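Local coordinates for protein putative oxidoreductase (Magnetospirillum magnetotacticum, PDB 3C1A) that is a putative oxidoreductase with an NAD-binding Rossmann fold and probably uses a nicotinamide dinucleotide cofactor, its substrate being unidentified, at residues 14-19 / 62-67; 134-139 / 280-285; 18-23 / 160-165. All coordinates share one frame; numbering follows the deposited sequence.

Contact 1 of 3, residues 14-19 / 62-67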
# COMPACT_ATOMS: atom_id res chain seq x y z
N ALA A 14 -6.67 -15.44 9.37
CA ALA A 14 -5.80 -15.31 10.52
C ALA A 14 -4.85 -14.12 10.30
O ALA A 14 -4.55 -13.77 9.16
CB ALA A 14 -5.02 -16.60 10.75
N LEU A 15 -4.42 -13.50 11.39
CA LEU A 15 -3.57 -12.33 11.33
C LEU A 15 -2.25 -12.60 12.06
O LEU A 15 -2.23 -13.11 13.22
CB LEU A 15 -4.30 -11.14 11.95
CG LEU A 15 -3.55 -9.82 12.14
CD1 LEU A 15 -3.06 -9.30 10.80
CD2 LEU A 15 -4.46 -8.80 12.83
N ILE A 16 -1.15 -12.34 11.37
CA ILE A 16 0.13 -12.46 11.98
C ILE A 16 0.60 -11.00 12.06
O ILE A 16 0.82 -10.37 11.02
CB ILE A 16 1.11 -13.36 11.22
CG1 ILE A 16 0.54 -14.79 11.14
CG2 ILE A 16 2.46 -13.30 11.89
CD1 ILE A 16 1.19 -15.67 10.10
N GLY A 17 0.69 -10.48 13.27
CA GLY A 17 0.99 -9.06 13.50
C GLY A 17 2.15 -8.88 14.44
O GLY A 17 2.33 -9.64 15.38
N ALA A 18 2.97 -7.87 14.18
CA ALA A 18 4.03 -7.49 15.12
C ALA A 18 4.27 -5.99 14.99
O ALA A 18 4.20 -5.43 13.89
CB ALA A 18 5.31 -8.26 14.82
N GLY A 19 4.50 -5.35 16.14
CA GLY A 19 4.84 -3.93 16.18
C GLY A 19 3.64 -3.03 15.95
O GLY A 19 2.55 -3.29 16.47
N ARG A 62 4.01 -19.89 13.21
CA ARG A 62 3.93 -21.18 12.53
C ARG A 62 2.62 -21.92 12.79
O ARG A 62 2.14 -22.67 11.92
CB ARG A 62 5.12 -22.06 12.90
CG ARG A 62 6.40 -21.52 12.33
CD ARG A 62 7.60 -22.33 12.80
NE ARG A 62 8.84 -21.70 12.35
CZ ARG A 62 9.38 -20.61 12.89
NH1 ARG A 62 8.79 -19.99 13.92
NH2 ARG A 62 10.52 -20.12 12.39
N SER A 63 2.05 -21.76 13.98
CA SER A 63 0.77 -22.39 14.30
C SER A 63 -0.39 -21.79 13.52
O SER A 63 -1.44 -22.44 13.34
CB SER A 63 0.48 -22.31 15.79
OG SER A 63 1.54 -22.91 16.53
N VAL A 64 -0.25 -20.55 13.07
CA VAL A 64 -1.29 -19.95 12.23
C VAL A 64 -1.29 -20.60 10.86
O VAL A 64 -2.34 -20.98 10.36
CB VAL A 64 -1.15 -18.44 12.13
CG1 VAL A 64 -2.06 -17.89 11.03
CG2 VAL A 64 -1.48 -17.83 13.49
N VAL A 65 -0.10 -20.80 10.27
CA VAL A 65 -0.02 -21.39 8.92
C VAL A 65 -0.21 -22.92 8.89
O VAL A 65 -0.51 -23.49 7.85
CB VAL A 65 1.31 -21.01 8.15
CG1 VAL A 65 1.65 -19.48 8.26
CG2 VAL A 65 2.48 -21.84 8.57
N SER A 66 -0.05 -23.58 10.03
CA SER A 66 -0.33 -25.02 10.12
C SER A 66 -1.77 -25.32 10.47
O SER A 66 -2.13 -26.49 10.61
CB SER A 66 0.56 -25.69 11.16
OG SER A 66 1.92 -25.53 10.83
N ALA A 67 -2.59 -24.29 10.63
CA ALA A 67 -3.94 -24.41 11.14
C ALA A 67 -4.83 -24.93 10.04
O ALA A 67 -4.83 -24.37 8.95
CB ALA A 67 -4.43 -23.03 11.63
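Val64 on helix 62-65 reaches strand 11-17 with one methyl, CG1, which lodges beside both Ala14 and Ile16. CG1 stands anti to the backbone N (chi1 169°), a setting that turns this branch to the strand, CG2 keeping only a more distant approach to Ile16. The approach to Ala14 is tight: Val64 CG1 and Ala14 CB lie 3.2 Å apart, closer than carbons normally pack, so some of the squeeze may be coordinate error. Ile16 takes the looser share. Its CG1 is anti to the carbonyl carbon (chi1 -61°) and the chain runs on nearly extended to CD1, which sits 4.0 Å from Val64 CG1. The isoleucine and valine pass alongside one another, running in opposed senses, and CD1 of Ile16 goes on to reach Val65 CG1 at 4.3 Å. Leu15, between these two strand residues, points away from the helix and packs on Leu37 and Ile74 of the neighbouring strands. Val64 also touches Ala41, so the short helix lies over strands 35-42 and 11-17 on the crossover that joins strand 56-58 to strand 72-76 of the Rossmann sheet. The contact is purely aliphatic and buried, so the fit of methyl groups, rather than any polar bond between the two segments, probably governs how the helix seats on the sheet, while the backbone polar groups of Ala14 and Leu15 are engaged by adjacent strands.

Contact 2 of 3, residues 134-139 / 280-285; sequences AWEALK and LTRAVR
Glu136 and Arg282 alone join these two helical segments, whose backbones stay far apart, the nearest CA atoms being 11.6 Å from each other in this same pair. The ionic part comes first. The two arms reach toward each other from their separate helices, the arginine with CG anti to its own N (chi1 -169°) and extended to NE, the glutamate extended beyond CG, and only this double reach spans the gap. NE of Arg282 donates to the syn lone pair of Glu136 OE2 at 2.7 Å, in a bond that is bent (137° at the hydrogen) and tilted from the guanidinium plane. The second carboxylate oxygen, OE1, lies over one face of the guanidinium and makes a salt bridge to NH2 of Arg282 at 2.7 Å. With the two planes 55° apart, the two-point pairing is skewed rather than coplanar. Glu136 is modelled in two conformers, and this geometry belongs to one of them.

Further charges gather behind the arginine. Arg282 NH1 lies at the in-plane edge of the Arg285 guanidinium, and Glu277 serves both, through a salt bridge to Arg285 NE and a long, weak ion pair with Arg282 NH1. Within helix 133-140, the aliphatic CG of Lys139 lies 3.9 Å above one face of the Trp135 ring, toward its rim; NZ of Lys139 and NE1 of Trp135 share Asp182 OD2.

A leucine in place of Arg282 would probably leave the Glu136 carboxylate without its cationic mate and the two helices with no direct tie here. The long reach and skewed pairing are consistent with an electrostatic tie near the surface rather than close packing of the helices.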
# COMPACT_ATOMS: atom_id res chain seq x y z
N ALA A 134 -11.63 6.76 -4.15
CA ALA A 134 -11.24 7.98 -4.81
C ALA A 134 -10.24 7.72 -5.96
O ALA A 134 -10.31 8.38 -6.99
CB ALA A 134 -10.66 8.96 -3.79
N TRP A 135 -9.32 6.75 -5.79
CA TRP A 135 -8.31 6.41 -6.79
C TRP A 135 -8.98 5.70 -7.96
O TRP A 135 -8.71 5.99 -9.13
CB TRP A 135 -7.21 5.53 -6.17
CG TRP A 135 -6.20 5.10 -7.17
CD1 TRP A 135 -5.95 3.84 -7.59
CD2 TRP A 135 -5.29 5.95 -7.88
NE1 TRP A 135 -4.94 3.84 -8.52
CE2 TRP A 135 -4.53 5.13 -8.72
CE3 TRP A 135 -5.07 7.33 -7.90
CZ2 TRP A 135 -3.58 5.65 -9.57
CZ3 TRP A 135 -4.12 7.84 -8.74
CH2 TRP A 135 -3.39 7.00 -9.57
N GLU A 136 -9.89 4.80 -7.62
CA GLU A 136 -10.72 4.13 -8.60
C GLU A 136 -11.54 5.14 -9.43
O GLU A 136 -11.62 5.03 -10.65
CB GLU A 136 -11.60 3.09 -7.91
CG GLU A 136 -10.78 1.95 -7.25
CD GLU A 136 -11.59 1.08 -6.30
OE1 GLU A 136 -12.83 1.14 -6.35
OE2 GLU A 136 -10.98 0.34 -5.49
N ALA A 137 -12.12 6.14 -8.75
CA ALA A 137 -12.86 7.25 -9.40
C ALA A 137 -11.96 8.14 -10.28
O ALA A 137 -12.39 8.57 -11.35
CB ALA A 137 -13.57 8.09 -8.39
N LEU A 138 -10.73 8.41 -9.84
CA LEU A 138 -9.77 9.17 -10.63
C LEU A 138 -9.40 8.40 -11.89
O LEU A 138 -9.41 8.96 -13.00
CB LEU A 138 -8.48 9.49 -9.83
CG LEU A 138 -7.34 10.29 -10.50
CD1 LEU A 138 -6.41 10.96 -9.43
CD2 LEU A 138 -6.51 9.41 -11.47
N LYS A 139 -9.07 7.11 -11.75
CA LYS A 139 -8.79 6.31 -12.94
C LYS A 139 -9.98 6.23 -13.90
O LYS A 139 -9.78 6.30 -15.11
CB LYS A 139 -8.29 4.92 -12.59
CG LYS A 139 -6.95 4.95 -11.90
CD LYS A 139 -6.31 3.58 -11.85
CE LYS A 139 -7.08 2.65 -10.91
NZ LYS A 139 -6.43 1.31 -10.78
N LEU A 280 -9.16 0.55 3.63
CA LEU A 280 -8.76 -0.71 4.27
C LEU A 280 -9.93 -1.68 4.37
O LEU A 280 -9.74 -2.90 4.27
CB LEU A 280 -8.13 -0.47 5.64
CG LEU A 280 -7.64 -1.68 6.42
CD1 LEU A 280 -6.57 -2.38 5.63
CD2 LEU A 280 -7.11 -1.23 7.79
N THR A 281 -11.12 -1.17 4.61
CA THR A 281 -12.29 -2.01 4.61
C THR A 281 -12.44 -2.67 3.24
O THR A 281 -12.65 -3.88 3.16
CB THR A 281 -13.54 -1.25 5.03
OG1 THR A 281 -13.37 -0.72 6.36
CG2 THR A 281 -14.75 -2.15 4.97
N ARG A 282 -12.27 -1.88 2.17
CA ARG A 282 -12.32 -2.40 0.81
C ARG A 282 -11.29 -3.45 0.52
O ARG A 282 -11.62 -4.46 -0.07
CB ARG A 282 -12.14 -1.27 -0.18
CG ARG A 282 -12.44 -1.65 -1.63
CD ARG A 282 -12.76 -0.39 -2.41
NE ARG A 282 -12.90 -0.70 -3.82
CZ ARG A 282 -14.06 -0.86 -4.44
NH1 ARG A 282 -15.22 -0.74 -3.79
NH2 ARG A 282 -14.06 -1.14 -5.74
N ALA A 283 -10.04 -3.21 0.93
CA ALA A 283 -8.94 -4.17 0.76
C ALA A 283 -9.22 -5.55 1.36
O ALA A 283 -9.09 -6.58 0.69
CB ALA A 283 -7.65 -3.60 1.36
N VAL A 284 -9.58 -5.55 2.65
CA VAL A 284 -9.91 -6.78 3.36
C VAL A 284 -11.25 -7.42 2.87
O VAL A 284 -11.37 -8.63 2.77
CB VAL A 284 -9.95 -6.51 4.89
CG1 VAL A 284 -10.29 -7.77 5.67
CG2 VAL A 284 -8.60 -5.94 5.35
N ARG A 285 -12.26 -6.61 2.58
CA ARG A 285 -13.51 -7.16 2.02
C ARG A 285 -13.27 -7.87 0.69
O ARG A 285 -13.65 -9.03 0.52
CB ARG A 285 -14.56 -6.07 1.85
CG ARG A 285 -15.93 -6.59 1.38
CD ARG A 285 -16.94 -5.49 1.15
NE ARG A 285 -16.42 -4.45 0.29
CZ ARG A 285 -16.43 -4.49 -1.03
NH1 ARG A 285 -16.98 -5.52 -1.66
NH2 ARG A 285 -15.92 -3.49 -1.72

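Contact 3 of 3, residues 18-23 / 160-165; sequences AGRWGK and PYRPGG
Arg20 places CG between its backbone N and carbonyl carbon (chi1 72°), and Arg162 sets CG anti to its carbonyl carbon (chi1 -66°); both chains then run extended to NE, so that two guanidinium groups from distant loops meet face to face. They stack with centres 4.1 Å apart and planes only 8° from parallel. The overlap is offset: NH1 of Arg162 lies over the rim of the Arg20 group, 3.3 Å from Arg20 NE, while CD of Arg20 sits 3.3 Å from Arg162 NH2. NE and NH1 are both donors, so this closeness is no hydrogen bond.

Each group has a second cover. On its opposite face Arg20 meets the indole of Trp21, with Arg20 CZ 3.4 Å above the ring plane toward the rim. Arg162 is backed by Pro160, which follows a cis peptide bond and whose CB stands 3.7 Å above the centre of the guanidinium. The four residues thus form a layered series from indole to proline. Asp171 takes a salt bridge from Arg20 NH2, which probably offsets part of the charge and helps to fix the rotation of the group.

On the far side, a type II turn from Arg162 to Gly165 is closed by the bond from Gly165 N to Arg162 O. Arg20 itself lies in a turn from Ala18 to Trp21, within the sequence Gly17-Ala18-Gly19-Arg20-Trp21-Gly22. This is the GxGxxG signature after the first strand of a Rossmann fold, the glycine-rich loop that in relatives borders the dinucleotide phosphates.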
# COMPACT_ATOMS: atom_id res chain seq x y z
N ALA A 18 2.97 -7.87 14.18
CA ALA A 18 4.03 -7.49 15.12
C ALA A 18 4.27 -5.99 14.99
O ALA A 18 4.20 -5.43 13.89
CB ALA A 18 5.31 -8.26 14.82
N GLY A 19 4.50 -5.35 16.14
CA GLY A 19 4.84 -3.93 16.18
C GLY A 19 3.64 -3.03 15.95
O GLY A 19 2.55 -3.29 16.47
N ARG A 20 3.87 -1.96 15.18
CA ARG A 20 2.83 -0.99 14.80
C ARG A 20 2.09 -1.42 13.53
O ARG A 20 1.16 -0.74 13.09
CB ARG A 20 3.45 0.40 14.54
CG ARG A 20 4.28 0.50 13.23
CD ARG A 20 5.06 1.81 13.14
NE ARG A 20 6.18 1.76 12.18
CZ ARG A 20 6.14 2.12 10.89
NH1 ARG A 20 5.02 2.53 10.33
NH2 ARG A 20 7.25 2.05 10.15
N TRP A 21 2.51 -2.53 12.95
CA TRP A 21 2.14 -2.87 11.58
C TRP A 21 0.72 -3.43 11.43
O TRP A 21 0.14 -3.38 10.32
CB TRP A 21 3.22 -3.81 10.98
CG TRP A 21 4.59 -3.15 11.00
CD1 TRP A 21 5.54 -3.25 11.98
CD2 TRP A 21 5.12 -2.26 10.02
NE1 TRP A 21 6.63 -2.49 11.66
CE2 TRP A 21 6.40 -1.86 10.46
CE3 TRP A 21 4.65 -1.76 8.80
CZ2 TRP A 21 7.22 -0.99 9.74
CZ3 TRP A 21 5.46 -0.89 8.07
CH2 TRP A 21 6.74 -0.52 8.55
N GLY A 22 0.14 -3.95 12.52
CA GLY A 22 -1.21 -4.56 12.51
C GLY A 22 -2.31 -3.62 12.99
O GLY A 22 -3.35 -4.06 13.49
N LYS A 23 -2.08 -2.33 12.75
CA LYS A 23 -2.77 -1.19 13.37
C LYS A 23 -4.30 -1.27 13.52
O LYS A 23 -4.83 -1.07 14.63
CB LYS A 23 -2.43 0.08 12.58
CG LYS A 23 -2.65 1.37 13.33
CD LYS A 23 -2.61 2.56 12.40
CE LYS A 23 -1.83 3.70 13.00
NZ LYS A 23 -2.11 5.00 12.33
N PRO A 160 6.98 9.78 12.47
CA PRO A 160 7.76 9.61 13.69
C PRO A 160 9.22 9.38 13.39
O PRO A 160 9.60 9.04 12.26
CB PRO A 160 7.11 8.38 14.36
CG PRO A 160 5.75 8.25 13.68
CD PRO A 160 6.11 8.61 12.26
N TYR A 161 10.05 9.67 14.37
CA TYR A 161 11.48 9.57 14.21
C TYR A 161 11.89 8.40 15.10
O TYR A 161 11.62 8.41 16.29
CB TYR A 161 12.16 10.88 14.61
CG TYR A 161 11.53 12.10 13.96
CD1 TYR A 161 11.77 12.42 12.63
CD2 TYR A 161 10.67 12.95 14.69
CE1 TYR A 161 11.19 13.55 12.03
CE2 TYR A 161 10.09 14.07 14.09
CZ TYR A 161 10.37 14.37 12.77
OH TYR A 161 9.78 15.47 12.18
N ARG A 162 12.51 7.39 14.48
CA ARG A 162 12.72 6.08 15.07
C ARG A 162 14.10 5.59 14.66
O ARG A 162 14.33 5.34 13.48
CB ARG A 162 11.71 5.09 14.50
CG ARG A 162 10.26 5.36 14.87
CD ARG A 162 9.29 4.52 14.01
NE ARG A 162 7.96 4.45 14.65
CZ ARG A 162 6.79 4.68 14.07
NH1 ARG A 162 6.70 5.00 12.77
NH2 ARG A 162 5.68 4.60 14.80
N PRO A 163 15.01 5.43 15.62
CA PRO A 163 16.31 4.86 15.31
C PRO A 163 16.21 3.48 14.64
O PRO A 163 15.59 2.58 15.18
CB PRO A 163 16.97 4.73 16.68
CG PRO A 163 16.24 5.68 17.56
CD PRO A 163 14.87 5.76 17.05
N GLY A 164 16.82 3.31 13.48
CA GLY A 164 16.82 2.00 12.80
C GLY A 164 15.47 1.63 12.24
O GLY A 164 15.26 0.49 11.81
N GLY A 165 14.54 2.59 12.23
CA GLY A 165 13.22 2.41 11.66
C GLY A 165 13.31 2.12 10.17
O GLY A 165 14.34 2.38 9.52

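From the N terminus, strand 11-17 and the glycine-rich loop after it open both contact 1 and contact 3, which share Ala18 and Gly19. Contact 1 closes first, at 62-67, within the Rossmann domain, binding the strand to a crossover helix. Contact 2 opens later at 134-139, so it follows contact 1 in series. Before it closes, contact 3 ends at 160-165, and the two therefore cross. Contact 3 joins the Rossmann loop to the loop after strand 148-158 of the mixed sheet; contact 2 links helix 133-140, packed on that sheet, to helix 279-290, packed on helix 25-31. With centres 25 Å apart, they bridge the two domains on opposite sides of the chain's centre.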